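Local structure of SusD superfamily protein (Bacteroides vulgatus, 3MYV) at residues Q49-F63 / R410-V423. The protein probably binds polysaccharide at the outer membrane of the cell, as a member of the SusD family. Numbering follows the deposited sequence.
Sequences QSSEESGVCNTCYMF and RKGGYHLPSVDEEV. With EDO (1,2-ethanediol), chain D.
A short helix, 56-61, closed by a Schellman motif, presents Tyr61, near its C-terminal end, to the loop that links strands 408-409 and 422-423 of a two-stranded antiparallel sheet. With CG anti to the backbone N (chi1 172°), the Tyr61 ring reaches into this loop, and its hydroxyl meets two partners there: OH shares a hydrogen bond of 2.7 Å with His415 ND1 and accepts a second bond, from Leu416 N, at 3.0 Å. The tyrosine and imidazole rings lie rim to rim, neither over the other's face, in planes 2° apart; ND1 lies at the edge of the phenol ring, near its plane. Tyrosine suits the place because it joins a hydroxyl for two polar partners to a ring that packs against Leu416 and Val419, Val419 CG2 lying 3.6 Å from Tyr61 CZ. The backbone of Gln49 and Ser50 lies over one face of the ring, toward its rim.

Gln49, in strand 48-50, uses its amide as a clamp. NE2 donates to Tyr414 O (2.9 Å), approaching from above the carbonyl plane, and to its own neighbour Ser50 O. Both acceptors lie near the amide plane, which fixes the rotation of the group, while OE1 sits over one face of the His415 ring and accepts a hydrogen bond from a water that in turn accepts one from Tyr414 N.

At the C-terminal end of the helix Arg410, whose flat, multiply donating head suits a cluster of carbonyls, binds Tyr61 O: NH2 donates along a lone pair at 2.8 Å, nearly straight at 176°. NH1 binds Asp420 O, and Met43 O and Gly45 O take further bonds. Phe63, the C-prime residue, sets CE1 over a face of the guanidinium, 3.6 Å from NH2. A water bridges Tyr61 O, Arg410 NH1 and Asp420, donating to Asp420 OD2 at 2.6 Å.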
ATOM      1  N   GLN A  49      -9.148   6.784 -12.189  1.00 11.85           N
ATOM      2  CA  GLN A  49      -8.609   6.824 -13.527  1.00 12.58           C
ATOM      3  C   GLN A  49      -7.788   8.084 -13.730  1.00 13.89           C
ATOM      4  O   GLN A  49      -7.912   9.076 -12.988  1.00 12.89           O
ATOM      5  CB  GLN A  49      -9.752   6.741 -14.555  1.00 12.40           C
ATOM      6  CG  GLN A  49     -10.670   7.965 -14.537  1.00 13.21           C
ATOM      7  CD  GLN A  49     -11.544   8.041 -15.755  1.00 18.11           C
ATOM      8  OE1 GLN A  49     -12.594   7.409 -15.823  1.00 18.17           O
ATOM      9  NE2 GLN A  49     -11.123   8.842 -16.714  1.00 17.09           N
ATOM     10  N   SER A  50      -6.958   8.052 -14.756  1.00 14.26           N
ATOM     11  CA  SER A  50      -6.236   9.229 -15.203  1.00 14.53           C
ATOM     12  C   SER A  50      -7.136  10.286 -15.852  1.00 13.99           C
ATOM     13  O   SER A  50      -8.188   9.992 -16.413  1.00 14.99           O
ATOM     14  CB  SER A  50      -5.162   8.801 -16.239  1.00 15.76           C
ATOM     15  OG  SER A  50      -4.357   9.888 -16.629  1.00 24.40           O
ATOM     16  N   SER A  51      -6.701  11.537 -15.764  1.00 16.00           N
ATOM     17  CA  SER A  51      -7.215  12.582 -16.618  1.00 15.21           C
ATOM     18  C   SER A  51      -6.403  12.515 -17.916  1.00 17.44           C
ATOM     19  O   SER A  51      -5.618  11.580 -18.111  1.00 17.04           O
ATOM     20  CB  SER A  51      -7.015  13.938 -15.964  1.00 15.95           C
ATOM     21  OG  SER A  51      -5.636  14.189 -15.784  1.00 13.58           O
ATOM     22  N   GLU A  52      -6.499  13.554 -18.743  1.00 18.19           N
ATOM     23  CA  GLU A  52      -5.680  13.658 -19.960  0.50 19.22           C
ATOM     24  C   GLU A  52      -4.233  14.061 -19.649  1.00 19.15           C
ATOM     25  O   GLU A  52      -3.371  13.982 -20.504  1.00 19.21           O
ATOM     26  CB  GLU A  52      -6.289  14.646 -20.962  0.50 20.28           C
ATOM     27  CG  GLU A  52      -7.675  14.266 -21.461  0.50 24.12           C
ATOM     28  CD  GLU A  52      -8.329  15.357 -22.305  0.50 27.07           C
ATOM     29  OE1 GLU A  52      -7.610  16.236 -22.838  0.50 27.28           O
ATOM     30  OE2 GLU A  52      -9.568  15.336 -22.427  0.50 24.55           O
ATOM     31  N   GLU A  53      -3.959  14.481 -18.414  1.00 16.47           N
ATOM     32  CA  GLU A  53      -2.625  14.914 -18.056  1.00 18.71           C
ATOM     33  C   GLU A  53      -1.629  13.757 -18.125  1.00 19.95           C
ATOM     34  O   GLU A  53      -1.977  12.608 -17.880  1.00 18.40           O
ATOM     35  CB  GLU A  53      -2.619  15.504 -16.656  1.00 16.57           C
ATOM     36  CG  GLU A  53      -3.478  16.739 -16.514  1.00 19.33           C
ATOM     37  CD  GLU A  53      -2.868  17.959 -17.169  1.00 23.76           C
ATOM     38  OE1 GLU A  53      -1.656  18.198 -16.974  1.00 24.42           O
ATOM     39  OE2 GLU A  53      -3.601  18.698 -17.845  1.00 25.37           O
ATOM     40  N   SER A  54      -0.395  14.094 -18.474  1.00 18.94           N
ATOM     41  CA  SER A  54       0.705  13.130 -18.544  0.50 17.82           C
ATOM     42  C   SER A  54       1.262  12.827 -17.154  1.00 16.59           C
ATOM     43  O   SER A  54       0.979  13.550 -16.177  1.00 17.31           O
ATOM     44  CB  SER A  54       1.825  13.689 -19.433  0.50 18.88           C
ATOM     45  OG  SER A  54       1.303  14.281 -20.611  0.50 12.96           O
ATOM     46  N   GLY A  55       2.063  11.771 -17.071  1.00 15.79           N
ATOM     47  CA  GLY A  55       2.740  11.391 -15.860  1.00 17.31           C
ATOM     48  C   GLY A  55       2.397  10.001 -15.355  1.00 15.68           C
ATOM     49  O   GLY A  55       1.812   9.169 -16.068  1.00 13.61           O
ATOM     50  N   VAL A  56       2.758   9.756 -14.106  1.00 14.36           N
ATOM     51  CA  VAL A  56       2.702   8.392 -13.536  1.00 15.61           C
ATOM     52  C   VAL A  56       1.277   7.869 -13.383  1.00 13.69           C
ATOM     53  O   VAL A  56       1.027   6.671 -13.576  1.00 16.43           O
ATOM     54  CB  VAL A  56       3.488   8.276 -12.190  1.00 16.22           C
ATOM     55  CG1 VAL A  56       2.792   9.041 -11.082  1.00 15.46           C
ATOM     56  CG2 VAL A  56       3.691   6.806 -11.804  1.00 17.10           C
ATOM     57  N   CYS A  57       0.322   8.734 -13.072  1.00 13.30           N
ATOM     58  CA  CYS A  57      -1.076   8.298 -13.026  1.00 14.00           C
ATOM     59  C   CYS A  57      -1.496   7.774 -14.407  1.00 15.78           C
ATOM     60  O   CYS A  57      -2.142   6.732 -14.518  1.00 12.34           O
ATOM     61  CB  CYS A  57      -2.009   9.432 -12.577  1.00 16.32           C
ATOM     62  SG  CYS A  57      -1.899   9.799 -10.781  1.00 16.53           S
ATOM     63  N   ASN A  58      -1.112   8.505 -15.448  1.00 14.25           N
ATOM     64  CA  ASN A  58      -1.519   8.187 -16.805  1.00 14.62           C
ATOM     65  C   ASN A  58      -0.906   6.857 -17.311  1.00 12.90           C
ATOM     66  O   ASN A  58      -1.624   5.992 -17.797  1.00 14.65           O
ATOM     67  CB  ASN A  58      -1.197   9.348 -17.722  1.00 15.77           C
ATOM     68  CG  ASN A  58      -1.736   9.145 -19.112  1.00 20.12           C
ATOM     69  OD1 ASN A  58      -1.103   8.518 -19.932  1.00 23.35           O
ATOM     70  ND2 ASN A  58      -2.905   9.675 -19.374  1.00 26.49           N
ATOM     71  N   THR A  59       0.408   6.706 -17.156  1.00 13.48           N
ATOM     72  CA  THR A  59       1.111   5.518 -17.620  1.00 11.50           C
ATOM     73  C   THR A  59       0.663   4.304 -16.797  1.00 11.48           C
ATOM     74  O   THR A  59       0.445   3.260 -17.358  1.00 13.59           O
ATOM     75  CB  THR A  59       2.638   5.718 -17.600  1.00 11.78           C
ATOM     76  OG1 THR A  59       3.097   5.995 -16.263  1.00 11.02           O
ATOM     77  CG2 THR A  59       3.045   6.896 -18.578  1.00 13.67           C
ATOM     78  N   CYS A  60       0.456   4.457 -15.484  1.00 12.59           N
ATOM     79  CA  CYS A  60      -0.139   3.333 -14.712  1.00 10.18           C
ATOM     80  C   CYS A  60      -1.547   2.969 -15.209  1.00 12.73           C
ATOM     81  O   CYS A  60      -1.859   1.795 -15.460  1.00 14.63           O
ATOM     82  CB  CYS A  60      -0.155   3.631 -13.209  1.00 10.19           C
ATOM     83  SG  CYS A  60       1.499   3.597 -12.450  1.00 15.36           S
ATOM     84  N   TYR A  61      -2.398   3.969 -15.369  1.00 13.01           N
ATOM     85  CA  TYR A  61      -3.763   3.725 -15.847  1.00 12.26           C
ATOM     86  C   TYR A  61      -3.778   3.018 -17.197  1.00 13.29           C
ATOM     87  O   TYR A  61      -4.567   2.098 -17.431  1.00 14.72           O
ATOM     88  CB  TYR A  61      -4.474   5.068 -15.939  1.00 14.31           C
ATOM     89  CG  TYR A  61      -5.822   5.055 -16.583  1.00 12.59           C
ATOM     90  CD1 TYR A  61      -6.918   4.530 -15.914  1.00 10.29           C
ATOM     91  CD2 TYR A  61      -6.032   5.675 -17.805  1.00 15.32           C
ATOM     92  CE1 TYR A  61      -8.202   4.554 -16.508  1.00 12.97           C
ATOM     93  CE2 TYR A  61      -7.292   5.716 -18.393  1.00 13.11           C
ATOM     94  CZ  TYR A  61      -8.371   5.160 -17.736  1.00 12.57           C
ATOM     95  OH  TYR A  61      -9.596   5.197 -18.336  1.00 15.44           O
HETATM   96  N   MSE A  62      -2.897   3.469 -18.084  1.00 13.27           N
HETATM   97  CA  MSE A  62      -2.820   2.943 -19.446  1.00 14.95           C
HETATM   98  C   MSE A  62      -1.921   1.702 -19.561  1.00 13.84           C
HETATM   99  O   MSE A  62      -1.698   1.203 -20.668  1.00 14.82           O
HETATM  100  CB  MSE A  62      -2.320   4.044 -20.378  1.00 15.78           C
HETATM  101  CG  MSE A  62      -3.246   5.254 -20.480  1.00 17.10           C
HETATM  102 SE   MSE A  62      -4.992   4.854 -21.187  0.75 14.63          SE
HETATM  103  CE  MSE A  62      -4.549   4.352 -23.046  1.00 18.37           C
ATOM    104  N   PHE A  63      -1.421   1.182 -18.437  1.00 14.41           N
ATOM    105  CA  PHE A  63      -0.425   0.074 -18.461  1.00 15.11           C
ATOM    106  C   PHE A  63       0.666   0.306 -19.521  1.00 14.91           C
ATOM    107  O   PHE A  63       1.108  -0.614 -20.187  1.00 16.58           O
ATOM    108  CB  PHE A  63      -1.087  -1.305 -18.622  1.00 14.08           C
ATOM    109  CG  PHE A  63      -1.892  -1.728 -17.407  1.00 13.14           C
ATOM    110  CD1 PHE A  63      -3.086  -1.076 -17.083  1.00 16.70           C
ATOM    111  CD2 PHE A  63      -1.448  -2.765 -16.576  1.00 12.90           C
ATOM    112  CE1 PHE A  63      -3.831  -1.438 -15.920  1.00 15.94           C
ATOM    113  CE2 PHE A  63      -2.188  -3.161 -15.425  1.00 14.07           C
ATOM    114  CZ  PHE A  63      -3.376  -2.490 -15.092  1.00 12.77           C
ATOM    115  N   ARG A 410     -13.005  -1.937 -16.562  1.00 17.09           N
ATOM    116  CA  ARG A 410     -12.712  -0.512 -16.699  1.00 19.69           C
ATOM    117  C   ARG A 410     -13.224  -0.080 -18.056  1.00 20.35           C
ATOM    118  O   ARG A 410     -12.484  -0.024 -19.036  1.00 20.73           O
ATOM    119  CB  ARG A 410     -11.196  -0.271 -16.570  1.00 22.09           C
ATOM    120  CG  ARG A 410     -10.592  -0.997 -15.361  1.00 20.45           C
ATOM    121  CD  ARG A 410      -9.167  -1.484 -15.582  1.00 23.11           C
ATOM    122  NE  ARG A 410      -8.222  -0.421 -15.299  1.00 21.49           N
ATOM    123  CZ  ARG A 410      -7.277   0.034 -16.116  1.00 16.64           C
ATOM    124  NH1 ARG A 410      -7.067  -0.502 -17.298  1.00 20.95           N
ATOM    125  NH2 ARG A 410      -6.497   1.016 -15.702  1.00 19.23           N
ATOM    126  N   LYS A 411     -14.518   0.196 -18.111  1.00 22.20           N
ATOM    127  CA  LYS A 411     -15.150   0.569 -19.364  1.00 23.39           C
ATOM    128  C   LYS A 411     -16.318   1.517 -19.140  1.00 21.58           C
ATOM    129  O   LYS A 411     -16.853   1.645 -18.022  1.00 20.26           O
ATOM    130  CB  LYS A 411     -15.565  -0.685 -20.144  1.00 27.82           C
ATOM    131  CG  LYS A 411     -16.683  -1.501 -19.543  1.00 29.37           C
ATOM    132  CD  LYS A 411     -16.912  -2.769 -20.369  1.00 39.38           C
ATOM    133  CE  LYS A 411     -18.014  -3.636 -19.756  1.00 43.37           C
ATOM    134  NZ  LYS A 411     -18.383  -4.813 -20.607  1.00 47.95           N
ATOM    135  N   GLY A 412     -16.686   2.218 -20.205  1.00 22.55           N
ATOM    136  CA  GLY A 412     -17.749   3.217 -20.135  1.00 22.18           C
ATOM    137  C   GLY A 412     -17.386   4.411 -19.272  1.00 22.35           C
ATOM    138  O   GLY A 412     -16.202   4.757 -19.124  1.00 18.82           O
ATOM    139  N   GLY A 413     -18.415   5.047 -18.723  1.00 20.42           N
ATOM    140  CA  GLY A 413     -18.252   6.229 -17.900  1.00 19.64           C
ATOM    141  C   GLY A 413     -17.533   7.330 -18.642  1.00 18.58           C
ATOM    142  O   GLY A 413     -17.887   7.682 -19.763  1.00 17.25           O
ATOM    143  N   TYR A 414     -16.488   7.861 -18.021  1.00 15.77           N
ATOM    144  CA  TYR A 414     -15.612   8.806 -18.670  1.00 17.76           C
ATOM    145  C   TYR A 414     -14.168   8.278 -18.740  1.00 17.24           C
ATOM    146  O   TYR A 414     -13.196   9.036 -18.727  1.00 17.01           O
ATOM    147  CB  TYR A 414     -15.705  10.177 -17.989  1.00 18.26           C
ATOM    148  CG  TYR A 414     -15.672  10.243 -16.470  1.00 16.43           C
ATOM    149  CD1 TYR A 414     -14.459  10.242 -15.771  1.00 19.91           C
ATOM    150  CD2 TYR A 414     -16.851  10.400 -15.730  1.00 16.91           C
ATOM    151  CE1 TYR A 414     -14.423  10.338 -14.387  1.00 15.90           C
ATOM    152  CE2 TYR A 414     -16.832  10.515 -14.354  1.00 18.04           C
ATOM    153  CZ  TYR A 414     -15.607  10.482 -13.673  1.00 15.81           C
ATOM    154  OH  TYR A 414     -15.597  10.605 -12.305  1.00 17.23           O
ATOM    155  N   HIS A 415     -14.039   6.969 -18.870  1.00 17.16           N
ATOM    156  CA  HIS A 415     -12.742   6.369 -19.149  1.00 16.16           C
ATOM    157  C   HIS A 415     -12.136   6.931 -20.432  1.00 16.75           C
ATOM    158  O   HIS A 415     -12.853   7.299 -21.378  1.00 17.19           O
ATOM    159  CB  HIS A 415     -12.843   4.847 -19.229  1.00 12.94           C
ATOM    160  CG  HIS A 415     -12.863   4.172 -17.887  1.00 16.07           C
ATOM    161  ND1 HIS A 415     -11.721   3.979 -17.137  1.00 13.01           N
ATOM    162  CD2 HIS A 415     -13.877   3.629 -17.176  1.00 16.72           C
ATOM    163  CE1 HIS A 415     -12.040   3.359 -16.015  1.00 14.66           C
ATOM    164  NE2 HIS A 415     -13.344   3.152 -16.005  1.00 15.40           N
ATOM    165  N   LEU A 416     -10.812   6.985 -20.465  1.00 15.18           N
ATOM    166  CA  LEU A 416     -10.103   7.459 -21.645  1.00 16.06           C
ATOM    167  C   LEU A 416     -10.108   6.451 -22.783  1.00 16.13           C
ATOM    168  O   LEU A 416     -10.230   5.240 -22.559  1.00 16.38           O
ATOM    169  CB  LEU A 416      -8.655   7.779 -21.296  1.00 15.07           C
ATOM    170  CG  LEU A 416      -8.386   8.758 -20.144  1.00 21.46           C
ATOM    171  CD1 LEU A 416      -6.896   9.068 -20.070  1.00 17.86           C
ATOM    172  CD2 LEU A 416      -9.201  10.031 -20.330  1.00 24.86           C
ATOM    173  N   PRO A 417      -9.941   6.945 -24.017  1.00 18.92           N
ATOM    174  CA  PRO A 417      -9.863   5.993 -25.135  1.00 21.00           C
ATOM    175  C   PRO A 417      -8.705   5.005 -24.957  1.00 18.60           C
ATOM    176  O   PRO A 417      -7.672   5.346 -24.403  1.00 21.64           O
ATOM    177  CB  PRO A 417      -9.604   6.889 -26.364  1.00 22.59           C
ATOM    178  CG  PRO A 417     -10.077   8.250 -25.970  1.00 26.65           C
ATOM    179  CD  PRO A 417      -9.871   8.346 -24.462  1.00 21.77           C
ATOM    180  N   SER A 418      -8.896   3.793 -25.440  1.00 20.38           N
ATOM    181  CA  SER A 418      -7.872   2.772 -25.448  1.00 21.45           C
ATOM    182  C   SER A 418      -7.460   2.237 -24.092  1.00 21.62           C
ATOM    183  O   SER A 418      -6.511   1.468 -24.023  1.00 22.26           O
ATOM    184  CB  SER A 418      -6.644   3.250 -26.223  1.00 23.86           C
ATOM    185  OG  SER A 418      -7.005   3.518 -27.561  1.00 23.98           O
ATOM    186  N   VAL A 419      -8.179   2.591 -23.026  1.00 18.80           N
ATOM    187  CA  VAL A 419      -7.947   1.948 -21.726  1.00 19.54           C
ATOM    188  C   VAL A 419      -8.103   0.423 -21.889  1.00 19.16           C
ATOM    189  O   VAL A 419      -8.895  -0.047 -22.730  1.00 16.20           O
ATOM    190  CB  VAL A 419      -8.891   2.461 -20.629  1.00 19.33           C
ATOM    191  CG1 VAL A 419     -10.361   2.125 -20.951  1.00 16.39           C
ATOM    192  CG2 VAL A 419      -8.464   1.894 -19.256  1.00 20.38           C
ATOM    193  N   ASP A 420      -7.317  -0.338 -21.138  1.00 17.57           N
ATOM    194  CA  ASP A 420      -7.493  -1.794 -21.096  1.00 17.70           C
ATOM    195  C   ASP A 420      -8.754  -2.109 -20.289  1.00 16.76           C
ATOM    196  O   ASP A 420      -8.806  -1.901 -19.071  1.00 16.11           O
ATOM    197  CB  ASP A 420      -6.272  -2.490 -20.489  1.00 16.66           C
ATOM    198  CG  ASP A 420      -5.039  -2.356 -21.348  1.00 22.38           C
ATOM    199  OD1 ASP A 420      -4.955  -2.988 -22.424  1.00 18.53           O
ATOM    200  OD2 ASP A 420      -4.161  -1.592 -20.953  1.00 21.00           O
ATOM    201  N   GLU A 421      -9.780  -2.613 -20.966  1.00 18.41           N
ATOM    202  CA  GLU A 421     -11.106  -2.707 -20.355  1.00 17.71           C
ATOM    203  C   GLU A 421     -11.297  -3.893 -19.418  1.00 17.01           C
ATOM    204  O   GLU A 421     -12.195  -3.880 -18.573  1.00 19.03           O
ATOM    205  CB  GLU A 421     -12.184  -2.750 -21.445  1.00 21.72           C
ATOM    206  CG  GLU A 421     -12.281  -1.468 -22.251  1.00 22.53           C
ATOM    207  CD  GLU A 421     -13.468  -1.435 -23.185  1.00 26.85           C
ATOM    208  OE1 GLU A 421     -14.126  -2.474 -23.392  1.00 27.29           O
ATOM    209  OE2 GLU A 421     -13.746  -0.355 -23.706  1.00 29.03           O
ATOM    210  N   GLU A 422     -10.500  -4.942 -19.599  1.00 18.15           N
ATOM    211  CA  GLU A 422     -10.525  -6.089 -18.698  1.00 19.55           C
ATOM    212  C   GLU A 422      -9.105  -6.470 -18.344  1.00 21.11           C
ATOM    213  O   GLU A 422      -8.281  -6.710 -19.233  1.00 22.97           O
ATOM    214  CB  GLU A 422     -11.253  -7.278 -19.338  1.00 21.75           C
ATOM    215  CG  GLU A 422     -12.714  -6.978 -19.586  1.00 24.02           C
ATOM    216  CD  GLU A 422     -13.542  -8.198 -19.958  1.00 35.57           C
ATOM    217  OE1 GLU A 422     -12.983  -9.230 -20.374  1.00 40.57           O
ATOM    218  OE2 GLU A 422     -14.782  -8.111 -19.837  1.00 43.01           O
ATOM    219  N   VAL A 423      -8.799  -6.461 -17.055  1.00 18.67           N
ATOM    220  CA  VAL A 423      -7.460  -6.815 -16.565  1.00 17.42           C
ATOM    221  C   VAL A 423      -7.602  -7.920 -15.526  1.00 18.96           C
ATOM    222  O   VAL A 423      -8.406  -7.812 -14.591  1.00 17.67           O
ATOM    223  CB  VAL A 423      -6.749  -5.603 -15.961  1.00 18.52           C
ATOM    224  CG1 VAL A 423      -5.461  -6.030 -15.227  1.00 13.09           C
ATOM    225  CG2 VAL A 423      -6.470  -4.568 -17.069  1.00 18.04           C
TER
HETATM  226  C1  EDO D 503      -9.911  18.609 -21.097  1.00 27.21           C
HETATM  227  O1  EDO D 503     -10.948  19.496 -21.464  1.00 30.36           O
HETATM  228  C2  EDO D 503      -8.620  19.275 -21.529  1.00 34.40           C
HETATM  229  O2  EDO D 503      -8.171  18.622 -22.711  1.00 43.39           O
HETATM  230  O   HOH W   1     -15.292   6.613 -15.527  1.00 13.21           O
HETATM  231  O   HOH W   2      -5.219   0.330 -19.493  1.00 14.66           O
HETATM  232  O   HOH W   3      -2.065  -1.390 -22.502  1.00 23.20           O